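Local coordinates for protein cellulosomal scaffoldin (Bacteroides cellulosolvens, PDB 2XBT) that probably binds cellulose through this family 3b carbohydrate-binding module, one part of a much longer secreted scaffoldin of the cellulosome, at residues A[51-56]-A[85-90]; A[55-60]-A[117-122]; A[4-9]-A[151-156]; A[43-48]-A[146-151]. All coordinates share one frame; numbering follows the deposited sequence.

Contact 1 of 4, residues A[51-56]-A[85-90]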
loop_
_atom_site.group_PDB
_atom_site.type_symbol
_atom_site.label_atom_id
_atom_site.label_comp_id
_atom_site.label_asym_id
_atom_site.label_seq_id
_atom_site.Cartn_x
_atom_site.Cartn_y
_atom_site.Cartn_z
ATOM N N TYR A 51 -10.374 0.620 3.335
ATOM C CA TYR A 51 -11.137 -0.539 3.786
ATOM C C TYR A 51 -12.320 -0.130 4.651
ATOM O O TYR A 51 -12.470 1.028 5.024
ATOM C CB TYR A 51 -10.243 -1.508 4.576
ATOM C CG TYR A 51 -9.825 -0.978 5.939
ATOM C CD1 TYR A 51 -10.504 -1.352 7.083
ATOM C CD2 TYR A 51 -8.744 -0.096 6.073
ATOM C CE1 TYR A 51 -10.126 -0.872 8.335
ATOM C CE2 TYR A 51 -8.361 0.392 7.318
ATOM C CZ TYR A 51 -9.058 -0.004 8.441
ATOM O OH TYR A 51 -8.697 0.464 9.681
ATOM N N THR A 52 -13.145 -1.111 4.986
ATOM C CA THR A 52 -14.352 -0.863 5.751
ATOM C C THR A 52 -14.233 -1.575 7.073
ATOM O O THR A 52 -13.917 -2.769 7.127
ATOM C CB THR A 52 -15.595 -1.407 5.040
ATOM O OG1 THR A 52 -15.833 -0.656 3.849
ATOM C CG2 THR A 52 -16.817 -1.317 5.963
ATOM N N SER A 53 -14.454 -0.839 8.145
ATOM C CA SER A 53 -14.330 -1.409 9.469
ATOM C C SER A 53 -15.650 -1.976 9.940
ATOM O O SER A 53 -16.588 -1.239 10.246
ATOM C CB SER A 53 -13.856 -0.381 10.487
ATOM O OG SER A 53 -13.763 -0.987 11.764
ATOM N N ASP A 54 -15.699 -3.300 9.960
ATOM C CA ASP A 54 -16.725 -4.057 10.639
ATOM C C ASP A 54 -17.417 -3.237 11.729
ATOM O O ASP A 54 -18.626 -2.983 11.672
ATOM C CB ASP A 54 -16.053 -5.284 11.266
ATOM C CG ASP A 54 -14.639 -4.982 11.772
ATOM O OD1 ASP A 54 -14.497 -4.318 12.827
ATOM O OD2 ASP A 54 -13.667 -5.405 11.119
ATOM N N ASP A 55 -16.630 -2.804 12.710
ATOM C CA ASP A 55 -17.176 -2.309 13.960
ATOM C C ASP A 55 -16.073 -1.783 14.876
ATOM O O ASP A 55 -16.150 -1.931 16.098
ATOM C CB ASP A 55 -17.879 -3.462 14.661
ATOM C CG ASP A 55 -17.040 -4.728 14.651
ATOM O OD1 ASP A 55 -16.049 -4.785 15.413
ATOM O OD2 ASP A 55 -17.360 -5.652 13.871
ATOM N N ASP A 56 -15.041 -1.192 14.284
ATOM C CA ASP A 56 -13.950 -0.607 15.058
ATOM C C ASP A 56 -13.200 -1.604 15.956
ATOM O O ASP A 56 -12.766 -1.250 17.052
ATOM C CB ASP A 56 -14.455 0.578 15.888
ATOM C CG ASP A 56 -14.418 1.893 15.120
ATOM O OD1 ASP A 56 -14.629 1.881 13.885
ATOM O OD2 ASP A 56 -14.174 2.945 15.755
ATOM N N ALA A 85 -15.554 1.995 1.870
ATOM C CA ALA A 85 -14.461 2.353 2.772
ATOM C C ALA A 85 -14.844 3.421 3.757
ATOM O O ALA A 85 -15.310 4.488 3.364
ATOM C CB ALA A 85 -13.234 2.816 1.975
ATOM N N ASN A 86 -14.621 3.140 5.034
ATOM C CA ASN A 86 -14.749 4.170 6.063
ATOM C C ASN A 86 -13.433 4.395 6.814
ATOM O O ASN A 86 -13.361 5.191 7.754
ATOM C CB ASN A 86 -15.917 3.876 7.013
ATOM C CG ASN A 86 -15.744 2.569 7.789
ATOM O OD1 ASN A 86 -14.873 1.755 7.493
ATOM N ND2 ASN A 86 -16.594 2.367 8.786
ATOM N N LYS A 87 -12.392 3.681 6.383
ATOM C CA LYS A 87 -11.070 3.794 6.971
ATOM C C LYS A 87 -9.993 3.637 5.908
ATOM O O LYS A 87 -10.268 3.230 4.779
ATOM C CB LYS A 87 -10.837 2.698 8.018
ATOM C CG LYS A 87 -11.929 2.536 9.087
ATOM C CD LYS A 87 -11.649 3.345 10.342
ATOM C CE LYS A 87 -12.678 3.026 11.423
ATOM N NZ LYS A 87 -12.585 3.927 12.611
ATOM N N TYR A 88 -8.760 3.957 6.286
ATOM C CA TYR A 88 -7.606 3.571 5.487
ATOM C C TYR A 88 -6.413 3.261 6.369
ATOM O O TYR A 88 -6.258 3.835 7.448
ATOM C CB TYR A 88 -7.231 4.624 4.452
ATOM C CG TYR A 88 -6.861 5.963 5.021
ATOM C CD1 TYR A 88 -5.518 6.316 5.217
ATOM C CD2 TYR A 88 -7.839 6.875 5.376
ATOM C CE1 TYR A 88 -5.174 7.570 5.752
ATOM C CE2 TYR A 88 -7.513 8.111 5.896
ATOM C CZ TYR A 88 -6.178 8.452 6.086
ATOM O OH TYR A 88 -5.867 9.679 6.614
ATOM N N ILE A 89 -5.607 2.310 5.922
ATOM C CA ILE A 89 -4.301 2.085 6.508
ATOM C C ILE A 89 -3.377 3.045 5.765
ATOM O O ILE A 89 -3.434 3.119 4.534
ATOM C CB ILE A 89 -3.800 0.674 6.217
ATOM C CG1 ILE A 89 -4.854 -0.358 6.621
ATOM C CG2 ILE A 89 -2.473 0.413 6.944
ATOM C CD1 ILE A 89 -4.709 -1.650 5.900
ATOM N N GLU A 90 -2.521 3.741 6.501
ATOM C CA GLU A 90 -1.478 4.546 5.873
ATOM C C GLU A 90 -0.126 3.985 6.228
ATOM O O GLU A 90 0.251 3.943 7.402
ATOM C CB GLU A 90 -1.545 6.012 6.305
ATOM C CG GLU A 90 -0.473 6.870 5.630
ATOM C CD GLU A 90 -0.735 8.356 5.793
ATOM O OE1 GLU A 90 -0.290 8.928 6.806
ATOM O OE2 GLU A 90 -1.388 8.947 4.910
#
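Lys87 starts over the ring of Tyr51 and ends at the carboxylate of Asp56. Its CB lies on one face of the ring, 3.6 Å from the centroid and offset toward CZ at the rim, a CH-pi contact. CG is 3.8 Å from Ser53 CB and also near Tyr51 OH. A bend at chi2 (-93°) places CD, farther from that OH. CE meets both Ser53 CB (3.7 Å) and Asp56 OD1, and NZ ends 3.2 Å from that OD1 in a salt bridge whose hydrogen bond is weak. The backbones form a classic beta bulge in a sheet of the CBM3 beta sandwich: Asn86 and Lys87 both face Tyr51, whose O takes the N-H of Lys87 and, weakly, that of Asn86. Tyr51 N returns a nearly straight bond to Lys87 O (3.0 Å, 173°). From the bulge itself, Asn86 OD1 holds the departing loop by accepting Ser53 N at 2.7 Å, in its carbonyl plane and on a lone pair. Ser53 OG in turn accepts the N-H of Asp56, an ST motif within the loop. The edge of the Tyr51 ring meets Ile89, with N in the ring plane and CG1 3.7 Å from CE2.

Contact 2 of 4, residues A[55-60]-A[117-122]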
loop_
_atom_site.group_PDB
_atom_site.type_symbol
_atom_site.label_atom_id
_atom_site.label_comp_id
_atom_site.label_asym_id
_atom_site.label_seq_id
_atom_site.Cartn_x
_atom_site.Cartn_y
_atom_site.Cartn_z
ATOM N N ASP A 55 -16.630 -2.804 12.710
ATOM C CA ASP A 55 -17.176 -2.309 13.960
ATOM C C ASP A 55 -16.073 -1.783 14.876
ATOM O O ASP A 55 -16.150 -1.931 16.098
ATOM C CB ASP A 55 -17.879 -3.462 14.661
ATOM C CG ASP A 55 -17.040 -4.728 14.651
ATOM O OD1 ASP A 55 -16.049 -4.785 15.413
ATOM O OD2 ASP A 55 -17.360 -5.652 13.871
ATOM N N ASP A 56 -15.041 -1.192 14.284
ATOM C CA ASP A 56 -13.950 -0.607 15.058
ATOM C C ASP A 56 -13.200 -1.604 15.956
ATOM O O ASP A 56 -12.766 -1.250 17.052
ATOM C CB ASP A 56 -14.455 0.578 15.888
ATOM C CG ASP A 56 -14.418 1.893 15.120
ATOM O OD1 ASP A 56 -14.629 1.881 13.885
ATOM O OD2 ASP A 56 -14.174 2.945 15.755
ATOM N N LYS A 57 -13.046 -2.844 15.496
ATOM C CA LYS A 57 -12.187 -3.793 16.193
ATOM C C LYS A 57 -10.738 -3.373 15.995
ATOM O O LYS A 57 -10.394 -2.828 14.950
ATOM C CB LYS A 57 -12.390 -5.206 15.657
ATOM C CG LYS A 57 -13.465 -5.986 16.378
ATOM C CD LYS A 57 -13.673 -7.339 15.735
ATOM C CE LYS A 57 -14.734 -8.135 16.478
ATOM N NZ LYS A 57 -14.918 -9.497 15.906
ATOM N N ALA A 58 -9.893 -3.632 16.988
ATOM C CA ALA A 58 -8.487 -3.240 16.916
ATOM C C ALA A 58 -7.700 -4.036 15.871
ATOM O O ALA A 58 -7.715 -5.270 15.862
ATOM C CB ALA A 58 -7.822 -3.361 18.288
ATOM N N LEU A 59 -6.998 -3.313 15.002
ATOM C CA LEU A 59 -6.180 -3.943 13.982
ATOM C C LEU A 59 -4.693 -3.751 14.256
ATOM O O LEU A 59 -4.291 -2.782 14.899
ATOM C CB LEU A 59 -6.527 -3.387 12.608
ATOM C CG LEU A 59 -7.987 -3.506 12.177
ATOM C CD1 LEU A 59 -8.207 -2.780 10.853
ATOM C CD2 LEU A 59 -8.387 -4.975 12.069
ATOM N N THR A 60 -3.888 -4.685 13.762
ATOM C CA THR A 60 -2.446 -4.593 13.892
ATOM C C THR A 60 -1.802 -4.751 12.530
ATOM O O THR A 60 -2.179 -5.629 11.755
ATOM C CB THR A 60 -1.897 -5.681 14.818
ATOM O OG1 THR A 60 -2.448 -5.508 16.127
ATOM C CG2 THR A 60 -0.373 -5.604 14.891
ATOM N N VAL A 117 -2.381 -7.125 7.660
ATOM C CA VAL A 117 -3.225 -6.535 8.686
ATOM C C VAL A 117 -4.188 -7.590 9.243
ATOM O O VAL A 117 -4.866 -8.303 8.490
ATOM C CB VAL A 117 -3.984 -5.320 8.169
ATOM C CG1 VAL A 117 -4.966 -4.824 9.219
ATOM C CG2 VAL A 117 -2.990 -4.218 7.806
ATOM N N ALA A 118 -4.214 -7.698 10.566
ATOM C CA ALA A 118 -5.046 -8.685 11.250
ATOM C C ALA A 118 -5.684 -8.098 12.511
ATOM O O ALA A 118 -5.221 -7.090 13.040
ATOM C CB ALA A 118 -4.229 -9.914 11.597
ATOM N N LYS A 119 -6.755 -8.728 12.980
ATOM C CA LYS A 119 -7.358 -8.346 14.251
ATOM C C LYS A 119 -6.659 -9.141 15.338
ATOM O O LYS A 119 -5.883 -10.042 15.035
ATOM C CB LYS A 119 -8.847 -8.666 14.246
ATOM C CG LYS A 119 -9.558 -8.187 13.006
ATOM C CD LYS A 119 -11.050 -8.405 13.107
ATOM C CE LYS A 119 -11.704 -8.246 11.749
ATOM N NZ LYS A 119 -13.122 -8.685 11.774
ATOM N N ALA A 120 -6.915 -8.829 16.600
ATOM C CA ALA A 120 -6.285 -9.605 17.670
ATOM C C ALA A 120 -7.142 -10.794 18.113
ATOM O O ALA A 120 -6.625 -11.786 18.631
ATOM C CB ALA A 120 -5.952 -8.716 18.857
ATOM N N ASP A 121 -8.444 -10.705 17.880
ATOM C CA ASP A 121 -9.388 -11.643 18.473
ATOM C C ASP A 121 -9.642 -12.935 17.687
ATOM O O ASP A 121 -10.670 -13.590 17.898
ATOM C CB ASP A 121 -10.714 -10.931 18.758
ATOM C CG ASP A 121 -11.405 -10.452 17.499
ATOM O OD1 ASP A 121 -10.833 -10.628 16.403
ATOM O OD2 ASP A 121 -12.522 -9.892 17.607
ATOM N N TRP A 122 -8.717 -13.305 16.800
ATOM C CA TRP A 122 -8.845 -14.540 16.017
ATOM C C TRP A 122 -9.825 -14.409 14.856
ATOM O O TRP A 122 -9.992 -15.360 14.075
ATOM C CB TRP A 122 -9.351 -15.709 16.879
ATOM C CG TRP A 122 -8.391 -16.275 17.869
ATOM C CD1 TRP A 122 -8.558 -16.345 19.226
ATOM C CD2 TRP A 122 -7.124 -16.881 17.589
ATOM N NE1 TRP A 122 -7.467 -16.948 19.805
ATOM C CE2 TRP A 122 -6.570 -17.283 18.821
ATOM C CE3 TRP A 122 -6.398 -17.115 16.415
ATOM C CZ2 TRP A 122 -5.326 -17.906 18.915
ATOM C CZ3 TRP A 122 -5.165 -17.732 16.509
ATOM C CH2 TRP A 122 -4.641 -18.121 17.749
HETATM O O HOH W 1 -9.426 -6.725 17.211
HETATM O O HOH W 2 -3.023 -8.895 15.761
#
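Leu59 and Lys119 run alongside each other in the same direction, with Leu59 CD2 3.5 Å from Lys119 CG. A looser apolar contact brings Leu59 CB to Val117 CG1 at 4.0 Å. Antiparallel backbone bonds pair Thr60 with Ala118, Thr60 N to Ala118 O at 2.8 Å and Ala118 N to Thr60 O at 3.1 Å. Where the strands part, water takes over: one molecule donates to Ala58 O at 2.6 Å and accepts weakly from Ala120 N. Lys57, extended beyond CG, reaches across Asp121 at about a right angle, NZ standing 3.0 Å from OD2 in a salt bridge with a weak hydrogen bond. Asp121 OD1 bonds to Thr123 OG1, which probably helps to orient the carboxylate. Lys119 NZ is 4.6 Å from Lys57 NZ, but it bonds to Asn124 O. An alanine in place of Lys57 would probably leave Asp121 OD2 without its cationic mate and Lys119 CD without the Lys57 CD packed against it. In one antiparallel sheet of the CBM3 beta sandwich the contact joins the start of strand 59-66 to the end of strand 110-119, whose other edge pairs with strand 22-34; Leu59 and Val117 both pack on Phe75 of strand 71-82.

Contact 3 of 4, residues A[4-9]-A[151-156]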
loop_
_atom_site.group_PDB
_atom_site.type_symbol
_atom_site.label_atom_id
_atom_site.label_comp_id
_atom_site.label_asym_id
_atom_site.label_seq_id
_atom_site.Cartn_x
_atom_site.Cartn_y
_atom_site.Cartn_z
ATOM N N VAL A 4 -6.250 15.068 -8.504
ATOM C CA VAL A 4 -5.354 15.115 -9.651
ATOM C C VAL A 4 -4.051 14.390 -9.342
ATOM O O VAL A 4 -3.438 14.600 -8.293
ATOM C CB VAL A 4 -5.046 16.567 -10.085
ATOM C CG1 VAL A 4 -6.321 17.280 -10.483
ATOM C CG2 VAL A 4 -4.334 17.329 -8.971
ATOM N N GLN A 5 -3.638 13.533 -10.265
ATOM C CA GLN A 5 -2.392 12.793 -10.135
ATOM C C GLN A 5 -1.236 13.608 -10.713
ATOM O O GLN A 5 -1.190 13.863 -11.921
ATOM C CB GLN A 5 -2.529 11.468 -10.879
ATOM C CG GLN A 5 -1.322 10.556 -10.847
ATOM C CD GLN A 5 -1.685 9.147 -11.259
ATOM O OE1 GLN A 5 -2.658 8.572 -10.755
ATOM N NE2 GLN A 5 -0.926 8.586 -12.184
ATOM N N VAL A 6 -0.307 14.032 -9.859
ATOM C CA VAL A 6 0.835 14.794 -10.347
ATOM C C VAL A 6 1.785 13.851 -11.070
ATOM O O VAL A 6 1.845 12.657 -10.773
ATOM C CB VAL A 6 1.567 15.546 -9.223
ATOM C CG1 VAL A 6 0.552 16.336 -8.377
ATOM C CG2 VAL A 6 2.343 14.576 -8.351
ATOM N N ASN A 7 2.501 14.381 -12.047
ATOM C CA ASN A 7 3.431 13.569 -12.798
ATOM C C ASN A 7 4.543 13.040 -11.911
ATOM O O ASN A 7 4.979 13.691 -10.957
ATOM C CB ASN A 7 4.002 14.351 -13.983
ATOM C CG ASN A 7 2.972 14.592 -15.069
ATOM O OD1 ASN A 7 1.890 13.998 -15.059
ATOM N ND2 ASN A 7 3.303 15.456 -16.018
ATOM N N SER A 8 4.985 11.834 -12.230
ATOM C CA SER A 8 6.112 11.245 -11.562
ATOM C C SER A 8 6.440 10.058 -12.422
ATOM O O SER A 8 5.703 9.750 -13.363
ATOM C CB SER A 8 5.726 10.791 -10.151
ATOM O OG SER A 8 4.996 9.569 -10.204
ATOM N N ASP A 9 7.529 9.376 -12.108
ATOM C CA ASP A 9 7.845 8.147 -12.815
ATOM C C ASP A 9 7.602 6.953 -11.877
ATOM O O ASP A 9 8.215 5.893 -12.024
ATOM C CB ASP A 9 9.300 8.180 -13.302
ATOM C CG ASP A 9 9.558 9.289 -14.333
ATOM O OD1 ASP A 9 8.633 9.612 -15.111
ATOM O OD2 ASP A 9 10.692 9.828 -14.367
ATOM N N ASN A 151 5.166 13.377 -0.817
ATOM C CA ASN A 151 4.941 14.618 -0.101
ATOM C C ASN A 151 3.474 15.018 -0.029
ATOM O O ASN A 151 3.143 16.206 -0.065
ATOM C CB ASN A 151 5.735 15.747 -0.749
ATOM C CG ASN A 151 6.918 16.149 0.071
ATOM O OD1 ASN A 151 7.218 15.523 1.087
ATOM N ND2 ASN A 151 7.608 17.194 -0.359
ATOM N N GLY A 152 2.591 14.033 0.051
ATOM C CA GLY A 152 1.179 14.324 0.179
ATOM C C GLY A 152 0.444 14.522 -1.135
ATOM O O GLY A 152 -0.776 14.687 -1.138
ATOM N N ALA A 153 1.168 14.506 -2.251
ATOM C CA ALA A 153 0.539 14.628 -3.557
ATOM C C ALA A 153 0.340 13.261 -4.205
ATOM O O ALA A 153 1.266 12.456 -4.284
ATOM C CB ALA A 153 1.364 15.517 -4.464
ATOM N N LEU A 154 -0.871 13.016 -4.692
ATOM C CA LEU A 154 -1.186 11.758 -5.371
ATOM C C LEU A 154 -0.331 11.492 -6.601
ATOM O O LEU A 154 -0.337 12.265 -7.559
ATOM C CB LEU A 154 -2.664 11.747 -5.768
ATOM C CG LEU A 154 -3.204 10.475 -6.415
ATOM C CD1 LEU A 154 -3.042 9.283 -5.472
ATOM C CD2 LEU A 154 -4.669 10.668 -6.798
ATOM N N VAL A 155 0.386 10.376 -6.597
ATOM C CA VAL A 155 1.208 9.994 -7.740
ATOM C C VAL A 155 0.743 8.702 -8.410
ATOM O O VAL A 155 1.139 8.408 -9.542
ATOM C CB VAL A 155 2.718 9.856 -7.360
ATOM C CG1 VAL A 155 3.323 11.212 -6.981
ATOM C CG2 VAL A 155 2.887 8.853 -6.220
ATOM N N TYR A 156 -0.095 7.920 -7.727
ATOM C CA TYR A 156 -0.552 6.654 -8.311
ATOM C C TYR A 156 -1.850 6.206 -7.659
ATOM O O TYR A 156 -2.031 6.369 -6.452
ATOM C CB TYR A 156 0.493 5.540 -8.166
ATOM C CG TYR A 156 0.010 4.195 -8.698
ATOM C CD1 TYR A 156 0.353 3.776 -9.968
ATOM C CD2 TYR A 156 -0.784 3.351 -7.922
ATOM C CE1 TYR A 156 -0.079 2.563 -10.474
ATOM C CE2 TYR A 156 -1.238 2.133 -8.421
ATOM C CZ TYR A 156 -0.881 1.748 -9.706
ATOM O OH TYR A 156 -1.298 0.539 -10.231
HETATM O O HOH W 3 -2.765 15.310 -5.102
HETATM O O HOH W 4 2.371 9.997 -11.074
#
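Val6 N bonds to Leu154 O (2.9 Å, 141°), the one direct hydrogen bond between two segments whose touching parts run 76° apart, so they meet at a crossing and not as paired strands. Gln5 CA adds a CA-H...O contact to the same Leu154 O. Water extends the junction: one molecule donates to Val6 O and to Val155 O and accepts from Ser8 OG at 2.8 Å, while another accepts from Leu154 N at 3.0 Å and donates weakly to Val4 O. A chi1 of -180° sets CG of Gln5 anti to the backbone N, beside the Val155 carbonyl, and the extended chain carries CD to 3.4 Å from Val155 O; NE2 is equally near but badly angled for a bond. Val6 CG2 meets Val155 CG1 at 3.8 Å, and both Val6 methyls lie 4.1 Å from Ala153 CB. Ser8 OG comes within 3.7 Å of Val155 CB and also accepts from Leu10 N. The approach to strand 10-15 thus runs across strand 153-156, an edge strand of its sheet within this chain. There Val155 and Tyr156 both face Val148 in a classic beta bulge; Val155 touches Leu10 and Tyr156 touches Leu12, both of strand 10-15.

Contact 4 of 4, residues A[43-48]-A[146-151]. With NO3 (nitrate ion), chain B.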
loop_
_atom_site.group_PDB
_atom_site.type_symbol
_atom_site.label_atom_id
_atom_site.label_comp_id
_atom_site.label_asym_id
_atom_site.label_seq_id
_atom_site.Cartn_x
_atom_site.Cartn_y
_atom_site.Cartn_z
ATOM N N SER A 43 11.279 8.519 2.473
ATOM C CA SER A 43 10.667 9.103 3.673
ATOM C C SER A 43 9.492 10.013 3.321
ATOM O O SER A 43 8.706 10.398 4.196
ATOM C CB SER A 43 11.702 9.877 4.492
ATOM O OG SER A 43 12.033 11.107 3.864
ATOM N N LYS A 44 9.365 10.350 2.038
ATOM C CA LYS A 44 8.275 11.202 1.584
ATOM C C LYS A 44 7.139 10.431 0.936
ATOM O O LYS A 44 6.185 11.023 0.466
ATOM C CB LYS A 44 8.781 12.268 0.620
ATOM C CG LYS A 44 9.752 13.234 1.258
ATOM C CD LYS A 44 10.199 14.273 0.248
ATOM C CE LYS A 44 10.981 15.375 0.936
ATOM N NZ LYS A 44 12.106 14.788 1.695
ATOM N N ILE A 45 7.247 9.110 0.918
ATOM C CA ILE A 45 6.213 8.274 0.322
ATOM C C ILE A 45 5.215 7.806 1.385
ATOM O O ILE A 45 5.604 7.368 2.465
ATOM C CB ILE A 45 6.829 7.022 -0.321
ATOM C CG1 ILE A 45 7.625 7.373 -1.593
ATOM C CG2 ILE A 45 5.752 5.976 -0.608
ATOM C CD1 ILE A 45 6.767 7.638 -2.815
ATOM N N THR A 46 3.928 7.902 1.073
ATOM C CA THR A 46 2.902 7.228 1.862
ATOM C C THR A 46 2.034 6.399 0.939
ATOM O O THR A 46 1.869 6.721 -0.254
ATOM C CB THR A 46 2.025 8.225 2.655
ATOM O OG1 THR A 46 1.539 9.242 1.774
ATOM C CG2 THR A 46 2.850 8.879 3.721
ATOM N N ILE A 47 1.499 5.306 1.479
ATOM C CA ILE A 47 0.623 4.438 0.714
ATOM C C ILE A 47 -0.654 4.262 1.503
ATOM O O ILE A 47 -0.601 4.092 2.719
ATOM C CB ILE A 47 1.285 3.090 0.490
ATOM C CG1 ILE A 47 2.554 3.291 -0.333
ATOM C CG2 ILE A 47 0.326 2.130 -0.249
ATOM C CD1 ILE A 47 3.436 2.052 -0.406
ATOM N N ARG A 48 -1.802 4.328 0.832
ATOM C CA ARG A 48 -3.061 4.122 1.548
ATOM C C ARG A 48 -3.829 2.969 0.954
ATOM O O ARG A 48 -4.010 2.883 -0.263
ATOM C CB ARG A 48 -3.933 5.379 1.525
ATOM C CG ARG A 48 -3.286 6.569 2.217
ATOM C CD ARG A 48 -4.173 7.809 2.140
ATOM N NE ARG A 48 -3.634 8.855 2.996
ATOM C CZ ARG A 48 -4.265 9.971 3.342
ATOM N NH1 ARG A 48 -5.497 10.215 2.919
ATOM N NH2 ARG A 48 -3.658 10.843 4.134
ATOM N N VAL A 146 -5.262 1.167 -4.740
ATOM C CA VAL A 146 -4.354 1.543 -3.650
ATOM C C VAL A 146 -3.686 2.830 -4.086
ATOM O O VAL A 146 -3.252 2.937 -5.240
ATOM C CB VAL A 146 -3.257 0.487 -3.425
ATOM C CG1 VAL A 146 -2.209 0.999 -2.437
ATOM C CG2 VAL A 146 -3.882 -0.824 -2.918
ATOM N N ALA A 147 -3.610 3.808 -3.196
ATOM C CA ALA A 147 -3.066 5.118 -3.586
ATOM C C ALA A 147 -1.667 5.335 -3.027
ATOM O O ALA A 147 -1.379 4.957 -1.889
ATOM C CB ALA A 147 -3.973 6.240 -3.122
ATOM N N VAL A 148 -0.823 5.988 -3.827
ATOM C CA VAL A 148 0.522 6.351 -3.397
ATOM C C VAL A 148 0.696 7.869 -3.490
ATOM O O VAL A 148 0.283 8.485 -4.475
ATOM C CB VAL A 148 1.558 5.720 -4.300
ATOM C CG1 VAL A 148 2.973 6.015 -3.757
ATOM C CG2 VAL A 148 1.317 4.212 -4.430
ATOM N N TYR A 149 1.293 8.457 -2.461
ATOM C CA TYR A 149 1.503 9.900 -2.411
ATOM C C TYR A 149 2.981 10.210 -2.242
ATOM O O TYR A 149 3.705 9.467 -1.588
ATOM C CB TYR A 149 0.737 10.502 -1.249
ATOM C CG TYR A 149 -0.740 10.187 -1.301
ATOM C CD1 TYR A 149 -1.655 11.134 -1.735
ATOM C CD2 TYR A 149 -1.211 8.932 -0.938
ATOM C CE1 TYR A 149 -3.008 10.848 -1.778
ATOM C CE2 TYR A 149 -2.553 8.635 -0.988
ATOM C CZ TYR A 149 -3.443 9.592 -1.406
ATOM O OH TYR A 149 -4.774 9.280 -1.445
ATOM N N TYR A 150 3.417 11.325 -2.818
ATOM C CA TYR A 150 4.773 11.790 -2.603
ATOM C C TYR A 150 4.688 13.200 -2.044
ATOM O O TYR A 150 4.158 14.098 -2.693
ATOM C CB TYR A 150 5.568 11.750 -3.897
ATOM C CG TYR A 150 7.044 11.946 -3.668
ATOM C CD1 TYR A 150 7.828 10.912 -3.177
ATOM C CD2 TYR A 150 7.646 13.170 -3.921
ATOM C CE1 TYR A 150 9.174 11.082 -2.959
ATOM C CE2 TYR A 150 8.999 13.351 -3.702
ATOM C CZ TYR A 150 9.754 12.309 -3.231
ATOM O OH TYR A 150 11.107 12.490 -3.007
ATOM N N ASN A 151 5.166 13.377 -0.817
ATOM C CA ASN A 151 4.941 14.618 -0.101
ATOM C C ASN A 151 3.474 15.018 -0.029
ATOM O O ASN A 151 3.143 16.206 -0.065
ATOM C CB ASN A 151 5.735 15.747 -0.749
ATOM C CG ASN A 151 6.918 16.149 0.071
ATOM O OD1 ASN A 151 7.218 15.523 1.087
ATOM N ND2 ASN A 151 7.608 17.194 -0.359
HETATM N N NO3 B . -5.478 13.699 4.067
HETATM O O1 NO3 B . -4.467 14.562 3.630
HETATM O O2 NO3 B . -5.456 13.207 5.380
HETATM O O3 NO3 B . -6.504 13.334 3.186
#
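Arg48 N bonds to Ala147 O at 2.8 Å (166°), the shortest of five backbone hydrogen bonds between residues 44-48 and 147-151. Strands 45-48 and 147-150 run antiparallel, their axes 4.8 Å apart at closest. Thr46 and Tyr149 form a second hydrogen-bonded pair, and Asn151 N closes the end on Lys44 O. Thr46, Arg48, Ala147 and Tyr149 share one face. There Arg48, extended from CG to NE, crosses the Tyr149 side chain at about a right angle, CD 3.6 Å from CE2. Guanidinium and ring planes are 50° apart and any cation-pi attraction is at most weak. The guanidinium is placed by a salt bridge from NE to Glu90 OE2. Beyond it NH1 and NH2 hold a nitrate, probably from the crystallisation liquor, through weak bonds to O3 and O2. An alanine at Arg48 would probably leave the Glu90 carboxylate without this cation and Tyr149 CE2 without the CG and CD packed against it. On the other face, that of Ile45, Ile47, Val148 and Tyr150, Ile45 CD1 touches Tyr150 CD1 at 3.5 Å, at the ring's edge. Ile47 CG2 also meets Val146 CG1 at 3.5 Å. Lys44 CB sits over a face of the Tyr150 ring, a CH-pi contact, while Lys44 CD passes 3.3 Å from Asn151 OD1. Tyr150 OH is tied to Asp41 N. Strand 45-51 lies between strands 85-93 and 147-150, with strand 153-156 next; Ile45, Val146 and Val148 pack on strand 10-15, and Pro159 touches Ala147 and Tyr149.

Contacts 1, 3 and 4 all reach one five-stranded antiparallel sheet, whereas contact 2 belongs to the other main sheet. Contacts 1 and 2, centres about 11 Å apart, share Asp55 and Asp56 in the loop between the sheets; Tyr51 OH lies 3.5 Å from Leu59 CD1, and Ile89 CD1 3.6 Å from Val117 CG2. Contacts 3 and 4 adjoin through neighbouring strands, with a probable hydrogen bond of 2.8 Å from Val155 N to Val148 O. Contact 1 meets contact 4 around Arg48: Tyr88 CE1 is 3.4 Å from its NE, and the Tyr88 side chain comes about 4 Å from the nitrate. Contacts 2 and 3, centres about 31 Å apart, lie on opposite sides of the chain's centre.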